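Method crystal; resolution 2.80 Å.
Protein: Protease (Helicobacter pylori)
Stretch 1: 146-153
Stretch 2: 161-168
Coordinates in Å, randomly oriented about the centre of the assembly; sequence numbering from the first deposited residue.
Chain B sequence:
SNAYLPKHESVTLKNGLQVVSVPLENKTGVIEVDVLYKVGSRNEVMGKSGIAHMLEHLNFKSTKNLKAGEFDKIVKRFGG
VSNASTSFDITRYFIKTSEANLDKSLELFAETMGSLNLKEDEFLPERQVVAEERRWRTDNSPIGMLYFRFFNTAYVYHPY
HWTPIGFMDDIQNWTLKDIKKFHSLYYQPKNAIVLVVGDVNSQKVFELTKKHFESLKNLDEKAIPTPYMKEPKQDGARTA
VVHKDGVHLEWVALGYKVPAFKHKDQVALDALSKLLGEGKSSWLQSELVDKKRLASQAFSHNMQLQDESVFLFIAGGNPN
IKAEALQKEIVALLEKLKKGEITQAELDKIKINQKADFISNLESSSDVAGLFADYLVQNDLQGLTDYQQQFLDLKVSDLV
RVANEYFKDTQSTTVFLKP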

# COMPACT_ATOMS: atom_id res chain seq x y z
N LEU B 146 5.84 16.10 -0.78
CA LEU B 146 6.79 15.51 -1.72
C LEU B 146 7.46 14.28 -1.11
O LEU B 146 7.64 13.26 -1.79
N TYR B 147 7.82 14.38 0.16
CA TYR B 147 8.45 13.30 0.90
C TYR B 147 7.52 12.09 1.00
O TYR B 147 7.93 10.95 0.78
N PHE B 148 6.25 12.36 1.32
CA PHE B 148 5.26 11.31 1.49
C PHE B 148 4.90 10.65 0.16
O PHE B 148 4.94 9.43 0.03
N ARG B 149 4.55 11.47 -0.83
CA ARG B 149 4.15 10.97 -2.14
C ARG B 149 5.28 10.22 -2.84
O ARG B 149 5.02 9.37 -3.70
N PHE B 150 6.52 10.52 -2.48
CA PHE B 150 7.65 9.80 -3.07
C PHE B 150 7.65 8.35 -2.63
O PHE B 150 7.72 7.44 -3.46
N PHE B 151 7.58 8.13 -1.33
CA PHE B 151 7.64 6.77 -0.79
C PHE B 151 6.41 5.95 -1.20
O PHE B 151 6.49 4.73 -1.31
N ASN B 152 5.29 6.63 -1.44
CA ASN B 152 4.12 5.97 -2.01
C ASN B 152 4.43 5.39 -3.38
O ASN B 152 3.91 4.33 -3.76
N THR B 153 5.28 6.08 -4.13
CA THR B 153 5.61 5.70 -5.50
C THR B 153 6.75 4.68 -5.54
O THR B 153 6.66 3.66 -6.23
N HIS B 161 6.27 2.08 2.06
CA HIS B 161 5.27 2.68 1.19
C HIS B 161 4.76 4.00 1.75
O HIS B 161 4.29 4.87 1.02
N TRP B 162 4.86 4.15 3.07
CA TRP B 162 4.47 5.38 3.74
C TRP B 162 5.52 5.83 4.76
O TRP B 162 6.24 5.01 5.33
N THR B 163 5.60 7.14 4.97
CA THR B 163 6.48 7.72 5.97
C THR B 163 5.81 7.61 7.35
O THR B 163 4.60 7.41 7.43
N PRO B 164 6.59 7.72 8.44
CA PRO B 164 6.05 7.50 9.79
C PRO B 164 4.84 8.36 10.20
O PRO B 164 4.24 8.06 11.23
N ILE B 165 4.49 9.37 9.42
CA ILE B 165 3.31 10.19 9.75
C ILE B 165 2.02 9.40 9.48
O ILE B 165 1.01 9.62 10.14
N GLY B 166 2.07 8.48 8.52
CA GLY B 166 0.92 7.66 8.19
C GLY B 166 -0.11 8.37 7.33
O GLY B 166 0.03 9.54 7.01
N PHE B 167 -1.15 7.63 6.96
CA PHE B 167 -2.25 8.20 6.17
C PHE B 167 -3.28 8.86 7.08
O PHE B 167 -3.50 8.40 8.20
N MSE B 168 -3.90 9.93 6.60
CA MSE B 168 -4.84 10.68 7.41
C MSE B 168 -6.00 9.82 7.90
O MSE B 168 -6.35 9.86 9.08

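What fills the space between the helix 146-153 and the loop beside it? Chiefly Phe148, whose t rotamer carries its ring from a sideways CB into a hollow lined by Trp162, Thr163, Ile165, Gly166 and Phe167. Phe148 CD1 lies 3.7 Å from Ile165 CG2, and Phe148 CE1 is 3.5 Å from Gly166 O. The far edge of the ring meets the face of Phe167 (m), with the planes at 83° and Phe148 CE2 3.5 Å from Phe167 CE1.

Which bump does the loop return? Thr163 (p) points toward the helix, and its methyl rests against two rings at once: Thr163 CG2 is 3.6 Å from Tyr147 CD2 and also 3.6 Å from Phe151 CD2. Its hydroxyl turns to the edge of Phe148, Thr163 OG1 to Phe148 CD1 being 3.1 Å. The type I turn from Thr163 to Gly166 then brings Ile165 CG2 and Gly166 O to the same ring.

How is the polar end held? Asn152 (m) reaches across so that its ND2 donates a very short hydrogen bond, 2.5 Å, to His161 O. The same ND2 sits 3.7 Å from Phe167 CZ.

Where does the His161 ring go? In its t rotamer it sits beneath Asn152, whose CA lies over one face, 4.1 Å from the centroid of the His161 ring.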

# COMPACT_ATOMS: atom_id res chain seq x y z
CB LEU B 146 7.85 16.54 -2.12
CG LEU B 146 8.94 16.06 -3.08
CD1 LEU B 146 8.33 15.67 -4.42
CD2 LEU B 146 10.00 17.14 -3.26
CB TYR B 147 8.84 13.79 2.30
CG TYR B 147 9.80 12.92 3.07
CD1 TYR B 147 11.14 12.83 2.71
CD2 TYR B 147 9.37 12.21 4.19
CE1 TYR B 147 12.02 12.03 3.42
CE2 TYR B 147 10.25 11.41 4.91
CZ TYR B 147 11.57 11.33 4.52
OH TYR B 147 12.44 10.54 5.24
CB PHE B 148 4.01 11.87 2.15
CG PHE B 148 3.07 10.82 2.69
CD1 PHE B 148 3.29 10.25 3.93
CD2 PHE B 148 1.97 10.42 1.95
CE1 PHE B 148 2.43 9.29 4.43
CE2 PHE B 148 1.10 9.46 2.45
CZ PHE B 148 1.33 8.90 3.69
CB ARG B 149 3.66 12.12 -3.03
CG ARG B 149 2.37 12.78 -2.57
CD ARG B 149 1.16 11.85 -2.70
NE ARG B 149 0.86 11.51 -4.09
CZ ARG B 149 1.17 10.35 -4.67
NH1 ARG B 149 1.78 9.41 -3.97
NH2 ARG B 149 0.86 10.14 -5.94
CB PHE B 150 8.99 10.45 -2.70
CG PHE B 150 10.19 9.67 -3.16
CD1 PHE B 150 10.68 9.81 -4.44
CD2 PHE B 150 10.82 8.77 -2.30
CE1 PHE B 150 11.78 9.08 -4.87
CE2 PHE B 150 11.91 8.04 -2.73
CZ PHE B 150 12.39 8.19 -4.01
CB PHE B 151 7.78 6.81 0.73
CG PHE B 151 9.18 7.10 1.19
CD1 PHE B 151 10.13 6.08 1.26
CD2 PHE B 151 9.56 8.38 1.55
CE1 PHE B 151 11.42 6.35 1.68
CE2 PHE B 151 10.86 8.65 1.97
CZ PHE B 151 11.79 7.63 2.04
CB ASN B 152 2.94 6.95 -2.13
CG ASN B 152 2.42 7.40 -0.79
OD1 ASN B 152 1.79 8.46 -0.68
ND2 ASN B 152 2.67 6.61 0.25
CB THR B 153 5.99 6.92 -6.35
OG1 THR B 153 5.02 7.96 -6.16
CG2 THR B 153 6.07 6.56 -7.82
CB HIS B 161 4.10 1.71 0.99
CG HIS B 161 3.05 2.19 0.04
ND1 HIS B 161 3.29 2.35 -1.31
CD2 HIS B 161 1.76 2.53 0.24
CE1 HIS B 161 2.18 2.78 -1.90
NE2 HIS B 161 1.24 2.89 -0.98
CB TRP B 162 3.11 5.20 4.43
CG TRP B 162 3.10 4.15 5.51
CD1 TRP B 162 3.38 4.33 6.83
CD2 TRP B 162 2.81 2.76 5.34
NE1 TRP B 162 3.27 3.14 7.50
CE2 TRP B 162 2.92 2.15 6.61
CE3 TRP B 162 2.45 1.96 4.25
CZ2 TRP B 162 2.70 0.80 6.82
CZ3 TRP B 162 2.23 0.61 4.46
CH2 TRP B 162 2.35 0.04 5.73
CB THR B 163 6.80 9.18 5.63
OG1 THR B 163 5.66 10.00 5.90
CG2 THR B 163 7.19 9.31 4.16
CB PRO B 164 7.25 7.81 10.70
CG PRO B 164 8.28 8.45 9.82
CD PRO B 164 8.06 7.87 8.47
CB ILE B 165 3.30 11.52 8.95
CG1 ILE B 165 2.16 12.43 9.43
CG2 ILE B 165 3.18 11.27 7.46
CD1 ILE B 165 2.25 12.82 10.89
CB PHE B 167 -2.90 7.11 5.32
CG PHE B 167 -2.01 6.58 4.24
CD1 PHE B 167 -1.90 7.25 3.03
CD2 PHE B 167 -1.28 5.42 4.43
CE1 PHE B 167 -1.07 6.77 2.03
CE2 PHE B 167 -0.45 4.94 3.44
CZ PHE B 167 -0.34 5.61 2.24
CB MSE B 168 -5.39 11.89 6.64
CG MSE B 168 -6.46 12.66 7.40
SE MSE B 168 -5.77 13.62 8.96
CE MSE B 168 -5.20 15.25 8.07